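Local atomic coordinates of urea carboxylase (Thermus thermophilus, PDB entry 3OEP), a protein that is of unknown function but is a KipI-KipA homologue with cyclophilin-like domains, and not the allophanate hydrolase it was once taken for. Residues A177-H182 / G355-P360; F119-P124 / S350-G355; P146-A151 / P206-L211; G237-G242 / L346-P351; L213-P218 / G339-P344. One frame throughout, in Å; residues are numbered along the deposited sequence.

Contact 1. Residues A177-H182 / G355-P360; sequences AVYDPH and GRIGRP
One direct hydrogen bond joins residues 177-182 to residues 355-360. Tyr179 OH donates to the carbonyl oxygen of Gly355 at 2.6 Å; the hydroxyl lies in the carbonyl plane, on a lone pair of Gly355 O. The ring reaches it because CG is anti to the backbone N (chi1 172°), and Gly355 O sits at the ring edge, close to CE2 as well as to the hydroxyl. Within 177-182 a second polar bond shapes the loop: His182 N donates to Asp180 OD1 (2.9 Å), which it meets from above the carboxylate plane, an Asx turn. A G1 beta bulge sets Arg356 and Ile357 opposite Asp352; the Arg356 guanidinium turns to a salt bridge with Glu207 and a hydrogen bond to Pro208 O.

The remaining contacts are van der Waals packing round the phenol. Ile357 crosses the tyrosine at about a right angle and sets its CD1 3.4 Å from Tyr179 OH. Pro181, next but one in the chain, lays its CD 3.9 Å above the plane of the Tyr179 ring, offset toward the rim, while its CG faces Gly355 O at 4.3 Å.

The contact is buried and joins two loops of the two carboxyltransferase-like, cyclophilin-related halves of the chain: one between strands 169-174 and 194-199, the other between strands 331-336 and 366-368.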
# COMPACT_ATOMS: atom_id res chain seq x y z
N ALA A 177 -8.13 -7.60 19.35
CA ALA A 177 -7.68 -6.84 18.19
C ALA A 177 -6.62 -7.66 17.46
O ALA A 177 -5.57 -7.98 18.03
CB ALA A 177 -7.12 -5.48 18.62
N VAL A 178 -6.88 -8.02 16.21
CA VAL A 178 -5.93 -8.82 15.45
C VAL A 178 -4.71 -7.99 15.00
O VAL A 178 -3.64 -8.53 14.72
CB VAL A 178 -6.60 -9.55 14.26
CG1 VAL A 178 -7.71 -10.48 14.77
CG2 VAL A 178 -7.16 -8.56 13.24
N TYR A 179 -4.87 -6.66 15.00
CA TYR A 179 -3.81 -5.75 14.58
C TYR A 179 -3.72 -4.55 15.51
O TYR A 179 -4.71 -3.86 15.73
CB TYR A 179 -4.07 -5.29 13.14
CG TYR A 179 -3.15 -4.19 12.67
CD1 TYR A 179 -1.78 -4.40 12.57
CD2 TYR A 179 -3.64 -2.94 12.33
CE1 TYR A 179 -0.92 -3.39 12.15
CE2 TYR A 179 -2.80 -1.92 11.89
CZ TYR A 179 -1.44 -2.16 11.81
OH TYR A 179 -0.59 -1.16 11.37
N ASP A 180 -2.53 -4.30 16.05
CA ASP A 180 -2.31 -3.13 16.91
C ASP A 180 -0.85 -2.71 16.80
O ASP A 180 0.02 -3.35 17.37
CB ASP A 180 -2.64 -3.45 18.38
CG ASP A 180 -2.44 -2.25 19.31
OD1 ASP A 180 -1.92 -1.20 18.88
OD2 ASP A 180 -2.80 -2.37 20.50
N PRO A 181 -0.58 -1.62 16.07
CA PRO A 181 0.81 -1.23 15.83
C PRO A 181 1.56 -0.73 17.07
O PRO A 181 2.76 -0.51 17.00
CB PRO A 181 0.71 -0.13 14.77
CG PRO A 181 -0.65 0.42 14.91
CD PRO A 181 -1.53 -0.69 15.42
N HIS A 182 0.86 -0.56 18.20
CA HIS A 182 1.47 -0.09 19.44
C HIS A 182 1.98 -1.19 20.36
O HIS A 182 2.79 -0.91 21.24
CB HIS A 182 0.50 0.80 20.21
CG HIS A 182 0.20 2.09 19.52
ND1 HIS A 182 0.99 3.21 19.68
CD2 HIS A 182 -0.77 2.43 18.65
CE1 HIS A 182 0.50 4.19 18.94
NE2 HIS A 182 -0.57 3.74 18.30
N GLY A 355 -2.81 1.19 7.27
CA GLY A 355 -2.49 0.55 8.54
C GLY A 355 -2.34 1.48 9.73
O GLY A 355 -1.94 1.04 10.82
N ARG A 356 -2.64 2.77 9.54
CA ARG A 356 -2.45 3.80 10.56
C ARG A 356 -1.01 3.81 11.11
O ARG A 356 -0.79 3.98 12.31
CB ARG A 356 -3.49 3.67 11.67
CG ARG A 356 -4.92 3.81 11.15
CD ARG A 356 -5.95 3.75 12.26
NE ARG A 356 -7.30 3.93 11.74
CZ ARG A 356 -8.41 3.93 12.48
NH1 ARG A 356 -8.35 3.76 13.79
NH2 ARG A 356 -9.59 4.10 11.89
N ILE A 357 -0.05 3.63 10.21
CA ILE A 357 1.35 3.76 10.51
C ILE A 357 1.77 5.11 9.93
O ILE A 357 1.71 5.32 8.72
CB ILE A 357 2.17 2.60 9.91
CG1 ILE A 357 1.76 1.27 10.54
CG2 ILE A 357 3.67 2.83 10.11
CD1 ILE A 357 2.09 0.07 9.68
N GLY A 358 2.13 6.03 10.81
CA GLY A 358 2.39 7.41 10.41
C GLY A 358 1.11 8.14 10.04
O GLY A 358 0.00 7.62 10.21
N ARG A 359 1.27 9.36 9.53
CA ARG A 359 0.14 10.21 9.19
C ARG A 359 0.59 11.38 8.34
O ARG A 359 1.79 11.68 8.31
CB ARG A 359 -0.51 10.77 10.46
CG ARG A 359 0.45 11.56 11.32
CD ARG A 359 -0.27 12.34 12.39
NE ARG A 359 0.69 12.95 13.30
CZ ARG A 359 1.38 14.07 13.05
NH1 ARG A 359 1.22 14.73 11.91
NH2 ARG A 359 2.23 14.54 13.96
N PRO A 360 -0.35 12.06 7.68
CA PRO A 360 0.01 13.31 7.03
C PRO A 360 0.40 14.40 8.03
O PRO A 360 -0.01 14.34 9.21
CB PRO A 360 -1.26 13.71 6.27
CG PRO A 360 -2.10 12.48 6.24
CD PRO A 360 -1.77 11.74 7.48

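Contact 2. Residues F119-P124 / S350-G355; sequences FTPGFP and SPDLRG
Asp352 OD1 is gripped by one hydrogen bond, from Gly355 N at 3.1 Å, which approaches from above the carboxylate plane. With the acceptor three residues before the donor, this is an Asx motif, and it curls residues 352-355 into a compact bend. The other carboxylate oxygen, OD2, accepts from Ala248 N, so both ends of the buried group are held and its rotation is fixed.

Against this bend lies Pro121. Its CG comes to 3.6 Å from Gly355 CA, an approach made easy by a residue with no side chain, and the same CG is 4.3 Å from Asp352 OD1. Pro121 occupies the second position of a type II beta turn that runs from Thr120 to Phe123 and is closed by a bond from Phe123 N to Thr120 O of 3.0 Å; Gly122 takes the third position with positive phi (81°). The turn links strands 112-117 and 124-127 of the cyclophilin-like domain in the first half of the chain, whereas 350-355 belongs to a loop of the second half, so the two halves meet here.

Arg354 adds the aliphatic part of its chain, crossing Pro121 and Thr120 at about right angles. Its CG packs 3.8 Å from Pro121 CD, and its CD lies 3.8 Å from Thr120 CG2. CG is anti to the backbone N, and a bend at chi3 (-65°) turns the guanidinium off toward Asp459, whose carbonyl oxygen accepts from NH1.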
# COMPACT_ATOMS: atom_id res chain seq x y z
N PHE A 119 -5.26 -8.18 3.34
CA PHE A 119 -6.12 -7.38 2.46
C PHE A 119 -6.09 -5.91 2.92
O PHE A 119 -6.04 -4.97 2.11
CB PHE A 119 -7.55 -7.91 2.44
CG PHE A 119 -8.43 -7.22 1.45
CD1 PHE A 119 -9.30 -6.22 1.86
CD2 PHE A 119 -8.38 -7.56 0.11
CE1 PHE A 119 -10.12 -5.57 0.94
CE2 PHE A 119 -9.18 -6.91 -0.82
CZ PHE A 119 -10.05 -5.92 -0.40
N THR A 120 -6.16 -5.73 4.24
CA THR A 120 -5.65 -4.54 4.92
C THR A 120 -4.68 -5.11 5.95
O THR A 120 -4.74 -6.31 6.24
CB THR A 120 -6.77 -3.73 5.60
OG1 THR A 120 -7.43 -4.53 6.59
CG2 THR A 120 -7.80 -3.25 4.59
N PRO A 121 -3.77 -4.29 6.49
CA PRO A 121 -2.77 -4.85 7.41
C PRO A 121 -3.37 -5.76 8.50
O PRO A 121 -4.28 -5.35 9.22
CB PRO A 121 -2.11 -3.61 7.99
CG PRO A 121 -2.15 -2.64 6.85
CD PRO A 121 -3.48 -2.88 6.18
N GLY A 122 -2.88 -6.99 8.59
CA GLY A 122 -3.31 -7.93 9.63
C GLY A 122 -4.61 -8.68 9.38
O GLY A 122 -4.99 -9.52 10.19
N PHE A 123 -5.29 -8.40 8.26
CA PHE A 123 -6.58 -9.02 7.91
C PHE A 123 -6.37 -10.48 7.49
O PHE A 123 -5.76 -10.72 6.45
CB PHE A 123 -7.20 -8.24 6.75
CG PHE A 123 -8.68 -8.51 6.51
CD1 PHE A 123 -9.20 -9.79 6.45
CD2 PHE A 123 -9.54 -7.44 6.27
CE1 PHE A 123 -10.55 -10.01 6.21
CE2 PHE A 123 -10.89 -7.65 6.03
CZ PHE A 123 -11.40 -8.94 6.00
N PRO A 124 -6.90 -11.44 8.26
CA PRO A 124 -6.73 -12.84 7.90
C PRO A 124 -7.84 -13.34 7.00
O PRO A 124 -9.01 -13.06 7.24
CB PRO A 124 -6.81 -13.56 9.24
CG PRO A 124 -7.79 -12.73 10.02
CD PRO A 124 -7.59 -11.30 9.56
N SER A 350 8.46 5.24 6.12
CA SER A 350 7.36 5.62 5.24
C SER A 350 6.01 5.28 5.87
O SER A 350 5.86 4.27 6.57
CB SER A 350 7.46 4.94 3.87
OG SER A 350 8.49 5.50 3.07
N PRO A 351 5.00 6.13 5.62
CA PRO A 351 3.69 5.87 6.21
C PRO A 351 2.95 4.73 5.52
O PRO A 351 3.13 4.49 4.32
CB PRO A 351 2.95 7.19 5.98
CG PRO A 351 3.60 7.80 4.81
CD PRO A 351 5.04 7.40 4.87
N ASP A 352 2.13 4.03 6.29
CA ASP A 352 1.14 3.12 5.71
C ASP A 352 -0.19 3.59 6.25
O ASP A 352 -0.61 3.17 7.32
CB ASP A 352 1.39 1.67 6.11
CG ASP A 352 0.54 0.69 5.32
OD1 ASP A 352 -0.65 0.99 5.07
OD2 ASP A 352 1.06 -0.36 4.92
N LEU A 353 -0.83 4.50 5.51
CA LEU A 353 -2.02 5.17 6.02
C LEU A 353 -3.17 4.19 6.22
O LEU A 353 -3.95 4.33 7.16
CB LEU A 353 -2.42 6.34 5.10
CG LEU A 353 -1.39 7.45 4.88
CD1 LEU A 353 -1.99 8.55 4.01
CD2 LEU A 353 -0.91 8.02 6.21
N ARG A 354 -3.27 3.19 5.35
CA ARG A 354 -4.24 2.11 5.52
C ARG A 354 -4.06 1.42 6.88
O ARG A 354 -5.04 1.11 7.56
CB ARG A 354 -4.11 1.09 4.38
CG ARG A 354 -5.18 0.01 4.38
CD ARG A 354 -5.06 -0.94 3.19
NE ARG A 354 -5.29 -0.27 1.91
CZ ARG A 354 -4.36 0.07 1.02
NH1 ARG A 354 -4.72 0.69 -0.11
NH2 ARG A 354 -3.07 -0.19 1.22
N GLY A 355 -2.81 1.19 7.27
CA GLY A 355 -2.49 0.55 8.54
C GLY A 355 -2.34 1.48 9.73
O GLY A 355 -1.94 1.04 10.82

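Contact 3. Residues P146-A151 / P206-L211; sequences PAHAVA and PEPRPL
The direct polar link between residues 146-151 and 206-211 runs from His148 NE2, as donor, to Pro206 O at 2.9 Å. The bond is fairly straight, with an N-H...O angle of 159°, and the acceptor lies close to the imidazole plane; the nitrogen, however, stands well above the carbonyl plane, off the lone pairs of Pro206 O. NE2 therefore carries a proton in this bond.

A water makes a second, indirect link. It accepts from Ala147 N at 3.0 Å and donates to Glu207 OE2 at 2.5 Å. The other oxygen of that carboxylate forms a salt bridge with Arg356, so Glu207 is held at both ends of its head group, which probably favours the charged form.

His148 reaches the proline loop from the third position of a type II beta turn, Pro146 to Ala149, where positive phi (79°) is the rule. The closing bond of the turn is weak, but the turn leads straight into strand 149-153 of the cyclophilin-like sheet, while 206-211 lies on the long connection between strands 194-199 and 221-225.

The rest is packing. Ala147 CB covers the ring of its own neighbour, 3.8 Å above the His148 plane and toward the rim, while across the contact it touches Glu207 CG at 4.0 Å. The glutamate places CG there by keeping it anti to its carbonyl carbon (chi1 -68°), the chain extended beyond. Pro208 CD approaches His148 CE1 obliquely, at 4.4 Å.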
# COMPACT_ATOMS: atom_id res chain seq x y z
N PRO A 146 -17.21 -1.98 10.54
CA PRO A 146 -16.45 -1.55 11.72
C PRO A 146 -15.22 -2.41 11.99
O PRO A 146 -15.18 -3.58 11.59
CB PRO A 146 -17.48 -1.69 12.86
CG PRO A 146 -18.49 -2.66 12.36
CD PRO A 146 -18.54 -2.51 10.88
N ALA A 147 -14.22 -1.84 12.66
CA ALA A 147 -13.07 -2.59 13.13
C ALA A 147 -13.56 -3.76 13.97
O ALA A 147 -14.53 -3.62 14.73
CB ALA A 147 -12.14 -1.71 13.95
N HIS A 148 -12.88 -4.89 13.81
CA HIS A 148 -13.10 -6.13 14.58
C HIS A 148 -14.31 -6.95 14.13
O HIS A 148 -14.63 -7.97 14.75
CB HIS A 148 -13.15 -5.86 16.09
CG HIS A 148 -12.08 -4.93 16.56
ND1 HIS A 148 -10.74 -5.16 16.33
CD2 HIS A 148 -12.16 -3.74 17.20
CE1 HIS A 148 -10.04 -4.16 16.84
NE2 HIS A 148 -10.88 -3.29 17.37
N ALA A 149 -14.94 -6.54 13.04
CA ALA A 149 -16.05 -7.31 12.47
C ALA A 149 -15.56 -8.67 12.00
O ALA A 149 -14.52 -8.79 11.35
CB ALA A 149 -16.70 -6.54 11.32
N VAL A 150 -16.31 -9.71 12.36
CA VAL A 150 -16.07 -11.08 11.94
C VAL A 150 -17.12 -11.41 10.87
O VAL A 150 -18.32 -11.24 11.08
CB VAL A 150 -16.21 -12.05 13.13
CG1 VAL A 150 -16.16 -13.51 12.65
CG2 VAL A 150 -15.12 -11.77 14.18
N ALA A 151 -16.66 -11.91 9.72
CA ALA A 151 -17.50 -11.99 8.53
C ALA A 151 -17.26 -13.25 7.71
O ALA A 151 -16.20 -13.87 7.82
CB ALA A 151 -17.28 -10.75 7.66
N PRO A 206 -10.88 -1.35 21.34
CA PRO A 206 -10.77 -0.07 20.65
C PRO A 206 -10.22 -0.21 19.23
O PRO A 206 -9.56 -1.20 18.92
CB PRO A 206 -9.80 0.74 21.53
CG PRO A 206 -9.08 -0.26 22.37
CD PRO A 206 -9.95 -1.48 22.48
N GLU A 207 -10.50 0.77 18.37
CA GLU A 207 -9.87 0.80 17.06
C GLU A 207 -8.37 1.02 17.24
O GLU A 207 -7.97 1.76 18.15
CB GLU A 207 -10.41 1.94 16.20
CG GLU A 207 -11.84 1.80 15.76
CD GLU A 207 -12.23 2.83 14.71
OE1 GLU A 207 -11.36 3.64 14.30
OE2 GLU A 207 -13.40 2.83 14.30
N PRO A 208 -7.55 0.40 16.38
CA PRO A 208 -6.12 0.69 16.40
C PRO A 208 -5.86 2.19 16.35
O PRO A 208 -6.47 2.90 15.55
CB PRO A 208 -5.60 0.02 15.13
CG PRO A 208 -6.57 -1.07 14.85
CD PRO A 208 -7.90 -0.63 15.38
N ARG A 209 -4.96 2.66 17.21
CA ARG A 209 -4.60 4.06 17.25
C ARG A 209 -3.39 4.29 16.33
O ARG A 209 -2.50 3.46 16.29
CB ARG A 209 -4.25 4.44 18.69
CG ARG A 209 -3.97 5.90 18.89
CD ARG A 209 -4.03 6.26 20.36
NE ARG A 209 -3.15 5.42 21.18
CZ ARG A 209 -1.84 5.61 21.35
NH1 ARG A 209 -1.22 6.62 20.76
NH2 ARG A 209 -1.15 4.77 22.12
N PRO A 210 -3.38 5.41 15.58
CA PRO A 210 -2.24 5.65 14.68
C PRO A 210 -0.89 5.64 15.41
O PRO A 210 -0.80 6.12 16.54
CB PRO A 210 -2.53 7.04 14.10
CG PRO A 210 -4.00 7.19 14.21
CD PRO A 210 -4.39 6.48 15.46
N LEU A 211 0.12 5.05 14.78
CA LEU A 211 1.46 4.98 15.34
C LEU A 211 2.25 6.19 14.85
O LEU A 211 2.40 6.38 13.66
CB LEU A 211 2.18 3.70 14.90
CG LEU A 211 3.62 3.51 15.40
CD1 LEU A 211 3.67 3.39 16.92
CD2 LEU A 211 4.27 2.30 14.74
O HOH W 1 -14.86 0.77 13.96

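Contact 4. Residues G237-G242 / L346-P351; sequences GGRFLG and LGSASP
A single carbonyl oxygen, Ser350 O, receives two nitrogens of one guanidinium: Arg239 NH1 at 2.9 Å and Arg239 NH2 at 2.7 Å. Both bonds are bent, with N-H...O angles of 135° and 140°, as they must be when both terminal nitrogens grip the same atom end-on. NH2 comes in the carbonyl plane, NH1 from above it. The oxygen belongs to an ST turn, in which Ser348 OG accepts from Ser350 N at 2.9 Å, and the same guanidinium follows the turn: NH2 also makes a weak bond to Ser348 O, and NE is satisfied by Phe345 O. With several carbonyls round it, the buried positive charge is probably stabilised by the backbone dipoles.

Arg239 gets there with CG anti to the backbone N (chi1 -176°) and a bend at chi3. Ser348 CB covers one face of the guanidinium, toward its rim, and meets Arg239 CB at 3.7 Å.

The backbone of 237-242, which follows strand 233-235, runs beside the turn. Asp236, just after that strand, takes hydrogen bonds on OD1 from Gly238 N and from the hydroxyls of Ser348 and Ser350, and on OD2 from Ala349 N, so one carboxylate knits both loops together. Gly238 adopts backbone angles that call for glycine, since a CB would collide with the preceding carbonyl oxygen.

At the far end, where the loops separate, a water donates both to Phe240 O and to Leu346 O, at 2.9 Å each.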
# COMPACT_ATOMS: atom_id res chain seq x y z
N GLY A 237 12.67 5.45 1.14
CA GLY A 237 12.65 4.61 -0.06
C GLY A 237 11.47 3.65 -0.17
O GLY A 237 11.13 3.21 -1.28
N GLY A 238 10.84 3.34 0.96
CA GLY A 238 9.70 2.42 1.00
C GLY A 238 9.87 1.38 2.08
O GLY A 238 10.95 1.26 2.69
N ARG A 239 8.80 0.63 2.33
CA ARG A 239 8.82 -0.46 3.28
C ARG A 239 8.85 -1.75 2.49
O ARG A 239 7.98 -2.00 1.66
CB ARG A 239 7.58 -0.42 4.19
CG ARG A 239 7.59 -1.49 5.27
CD ARG A 239 6.56 -1.24 6.37
NE ARG A 239 6.92 -0.08 7.20
CZ ARG A 239 6.40 1.15 7.10
NH1 ARG A 239 5.45 1.46 6.22
NH2 ARG A 239 6.85 2.09 7.92
N PHE A 240 9.87 -2.56 2.76
CA PHE A 240 10.09 -3.80 2.03
C PHE A 240 9.87 -5.02 2.90
O PHE A 240 9.91 -4.94 4.13
CB PHE A 240 11.51 -3.79 1.45
CG PHE A 240 11.74 -2.68 0.48
CD1 PHE A 240 12.24 -1.46 0.91
CD2 PHE A 240 11.41 -2.84 -0.85
CE1 PHE A 240 12.43 -0.43 0.01
CE2 PHE A 240 11.60 -1.81 -1.76
CZ PHE A 240 12.11 -0.60 -1.33
N LEU A 241 9.60 -6.15 2.25
CA LEU A 241 9.44 -7.45 2.91
C LEU A 241 8.28 -7.46 3.91
O LEU A 241 8.30 -8.21 4.89
CB LEU A 241 10.76 -7.89 3.57
CG LEU A 241 11.96 -8.01 2.61
CD1 LEU A 241 13.25 -8.16 3.40
CD2 LEU A 241 11.78 -9.15 1.64
N GLY A 242 7.27 -6.64 3.65
CA GLY A 242 6.09 -6.54 4.53
C GLY A 242 4.77 -6.92 3.88
O GLY A 242 3.73 -6.89 4.54
N LEU A 346 9.18 -1.44 11.19
CA LEU A 346 9.54 -2.58 10.35
C LEU A 346 10.42 -2.18 9.16
O LEU A 346 10.12 -2.51 8.01
CB LEU A 346 8.28 -3.34 9.91
CG LEU A 346 7.46 -3.94 11.06
CD1 LEU A 346 6.20 -4.62 10.54
CD2 LEU A 346 8.27 -4.93 11.90
N GLY A 347 11.50 -1.46 9.47
CA GLY A 347 12.55 -1.15 8.50
C GLY A 347 12.39 0.14 7.72
O GLY A 347 13.30 0.52 6.96
N SER A 348 11.27 0.84 7.89
CA SER A 348 10.99 2.02 7.08
C SER A 348 10.30 3.13 7.87
O SER A 348 9.50 2.87 8.76
CB SER A 348 10.13 1.62 5.89
OG SER A 348 9.68 2.75 5.15
N ALA A 349 10.63 4.37 7.49
CA ALA A 349 9.97 5.55 8.03
C ALA A 349 8.76 5.98 7.19
O ALA A 349 8.12 6.99 7.50
CB ALA A 349 10.97 6.71 8.11
N SER A 350 8.46 5.24 6.12
CA SER A 350 7.36 5.62 5.24
C SER A 350 6.01 5.28 5.87
O SER A 350 5.86 4.27 6.57
CB SER A 350 7.46 4.94 3.87
OG SER A 350 8.49 5.50 3.07
N PRO A 351 5.00 6.13 5.62
CA PRO A 351 3.69 5.87 6.21
C PRO A 351 2.95 4.73 5.52
O PRO A 351 3.13 4.49 4.32
CB PRO A 351 2.95 7.19 5.98
CG PRO A 351 3.60 7.80 4.81
CD PRO A 351 5.04 7.40 4.87
O HOH W 2 11.56 -1.87 4.93
O HOH W 3 8.55 -4.57 6.61

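Contact 5. Residues L213-P218 / G339-P344; sequences LLPEEP and GLEVRP
The guanidinium of Arg343 has the carbonyl oxygen of Leu213 over one face, 3.8 Å above its plane and toward the rim, with the Leu214-Pro215 peptide on that side too. At its edge stands the carboxylate of Glu216, nearly coplanar with it (8°). The pair is a two-pronged salt bridge: Arg343 NH2 bonds to Glu216 OE1 and Arg343 NH1 to Glu216 OE2, each at 2.9 Å and each on a syn lone pair. Glu216 bends at chi2 and Arg343 at chi3; the chains cross at about a right angle while their heads are nearly coplanar.

Behind the ion pair the backbones join, Arg343 N donating to Leu213 O at 2.8 Å. Leu213 CB packs 3.8 Å from Val342 CG1. The ring of Pro215 lies against the Glu341 side chain, Pro215 CG 3.6 Å from Glu341 CD. The glutamate extends past the proline ring, its OE1 accepting from Arg219 N and its OE2 taking a water that also donates to Glu217 O.

The contact ties the connection leading to strand 221-225 to the loop after strand 331-336, near the surface. The charge of Arg343, which is also bonded to Glu212 O, is matched by Glu216, and the pairing probably favours the ionised form of Glu216. Arg343 O pays a price: buried against Leu213 CD2 (3.6 Å), it finds no hydrogen-bond partner.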
# COMPACT_ATOMS: atom_id res chain seq x y z
N LEU A 213 5.44 8.19 13.92
CA LEU A 213 6.81 7.96 13.49
C LEU A 213 7.70 9.19 13.75
O LEU A 213 8.88 9.05 14.03
CB LEU A 213 6.84 7.58 12.01
CG LEU A 213 5.97 6.37 11.65
CD1 LEU A 213 6.05 6.08 10.17
CD2 LEU A 213 6.37 5.15 12.48
N LEU A 214 7.12 10.38 13.66
CA LEU A 214 7.89 11.60 13.85
C LEU A 214 8.22 11.80 15.32
O LEU A 214 7.34 11.65 16.17
CB LEU A 214 7.12 12.81 13.33
CG LEU A 214 6.93 12.85 11.81
CD1 LEU A 214 6.03 14.02 11.44
CD2 LEU A 214 8.27 12.93 11.11
N PRO A 215 9.49 12.14 15.62
CA PRO A 215 9.87 12.32 17.02
C PRO A 215 9.16 13.50 17.68
O PRO A 215 8.96 14.54 17.05
CB PRO A 215 11.38 12.56 16.95
CG PRO A 215 11.64 13.02 15.57
CD PRO A 215 10.62 12.35 14.71
N GLU A 216 8.82 13.33 18.95
CA GLU A 216 8.16 14.37 19.72
C GLU A 216 9.18 15.44 20.09
O GLU A 216 8.86 16.63 20.12
CB GLU A 216 7.52 13.77 20.98
CG GLU A 216 6.42 12.74 20.71
CD GLU A 216 6.94 11.38 20.24
OE1 GLU A 216 6.14 10.60 19.67
OE2 GLU A 216 8.14 11.08 20.43
N GLU A 217 10.41 15.00 20.35
CA GLU A 217 11.51 15.90 20.69
C GLU A 217 12.63 15.75 19.66
O GLU A 217 13.64 15.08 19.93
CB GLU A 217 12.03 15.60 22.10
N PRO A 218 12.46 16.35 18.47
CA PRO A 218 13.52 16.24 17.47
C PRO A 218 14.84 16.78 17.99
O PRO A 218 14.87 17.83 18.66
CB PRO A 218 13.01 17.07 16.28
CG PRO A 218 11.83 17.81 16.78
CD PRO A 218 11.31 17.12 17.98
N GLY A 339 18.71 15.05 5.78
CA GLY A 339 17.49 14.24 5.84
C GLY A 339 16.68 14.52 7.09
O GLY A 339 17.16 15.17 8.03
N LEU A 340 15.44 14.04 7.12
CA LEU A 340 14.55 14.26 8.26
C LEU A 340 14.68 13.13 9.28
O LEU A 340 14.85 11.95 8.90
CB LEU A 340 13.10 14.37 7.80
CG LEU A 340 12.79 15.55 6.89
CD1 LEU A 340 11.36 15.43 6.35
CD2 LEU A 340 13.01 16.88 7.62
N GLU A 341 14.59 13.49 10.55
CA GLU A 341 14.57 12.53 11.64
C GLU A 341 13.19 11.89 11.73
O GLU A 341 12.19 12.59 11.90
CB GLU A 341 14.90 13.20 12.98
CG GLU A 341 15.08 12.18 14.10
CD GLU A 341 15.20 12.77 15.50
OE1 GLU A 341 15.40 14.00 15.64
OE2 GLU A 341 15.09 11.99 16.46
N VAL A 342 13.15 10.56 11.62
CA VAL A 342 11.90 9.79 11.65
C VAL A 342 12.19 8.43 12.25
O VAL A 342 13.20 7.81 11.91
CB VAL A 342 11.32 9.52 10.24
CG1 VAL A 342 9.88 9.03 10.35
CG2 VAL A 342 11.40 10.73 9.35
N ARG A 343 11.30 7.96 13.12
CA ARG A 343 11.44 6.63 13.70
C ARG A 343 10.95 5.60 12.69
O ARG A 343 9.92 5.79 12.06
CB ARG A 343 10.62 6.50 14.98
CG ARG A 343 11.18 7.23 16.17
CD ARG A 343 10.46 6.78 17.44
NE ARG A 343 9.06 7.21 17.45
CZ ARG A 343 8.60 8.32 18.02
NH1 ARG A 343 9.41 9.16 18.66
NH2 ARG A 343 7.30 8.60 17.97
N PRO A 344 11.70 4.50 12.52
CA PRO A 344 11.23 3.47 11.60
C PRO A 344 10.20 2.53 12.22
O PRO A 344 10.16 2.36 13.44
CB PRO A 344 12.50 2.69 11.28
CG PRO A 344 13.29 2.78 12.55
CD PRO A 344 13.04 4.19 13.06
O HOH W 4 14.75 12.71 18.97

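How the contacts relate
From the N terminus, contacts 2, 3 and 1 open in turn, at 119-124, 146-151 and 177-182. Contact 3 closes first, at 206-211: it is nested inside contact 2 and crosses contact 1. Contact 5 opens almost at once, at 213-218, and contact 4 at 237-242. These two cross, closing at 339-344 and 346-351, and contact 5 lies wholly within the loops of contacts 1 and 2. Contact 2 ends on the tail of contact 4, sharing Ser350 and Pro351, and contact 1 closes last, crosses contact 2, shares Gly355 with it, and encloses contact 4 as well as contact 5. Loop 339-360 thus binds the first cyclophilin-like half, the inter-domain connection and the loop after strand 233-235.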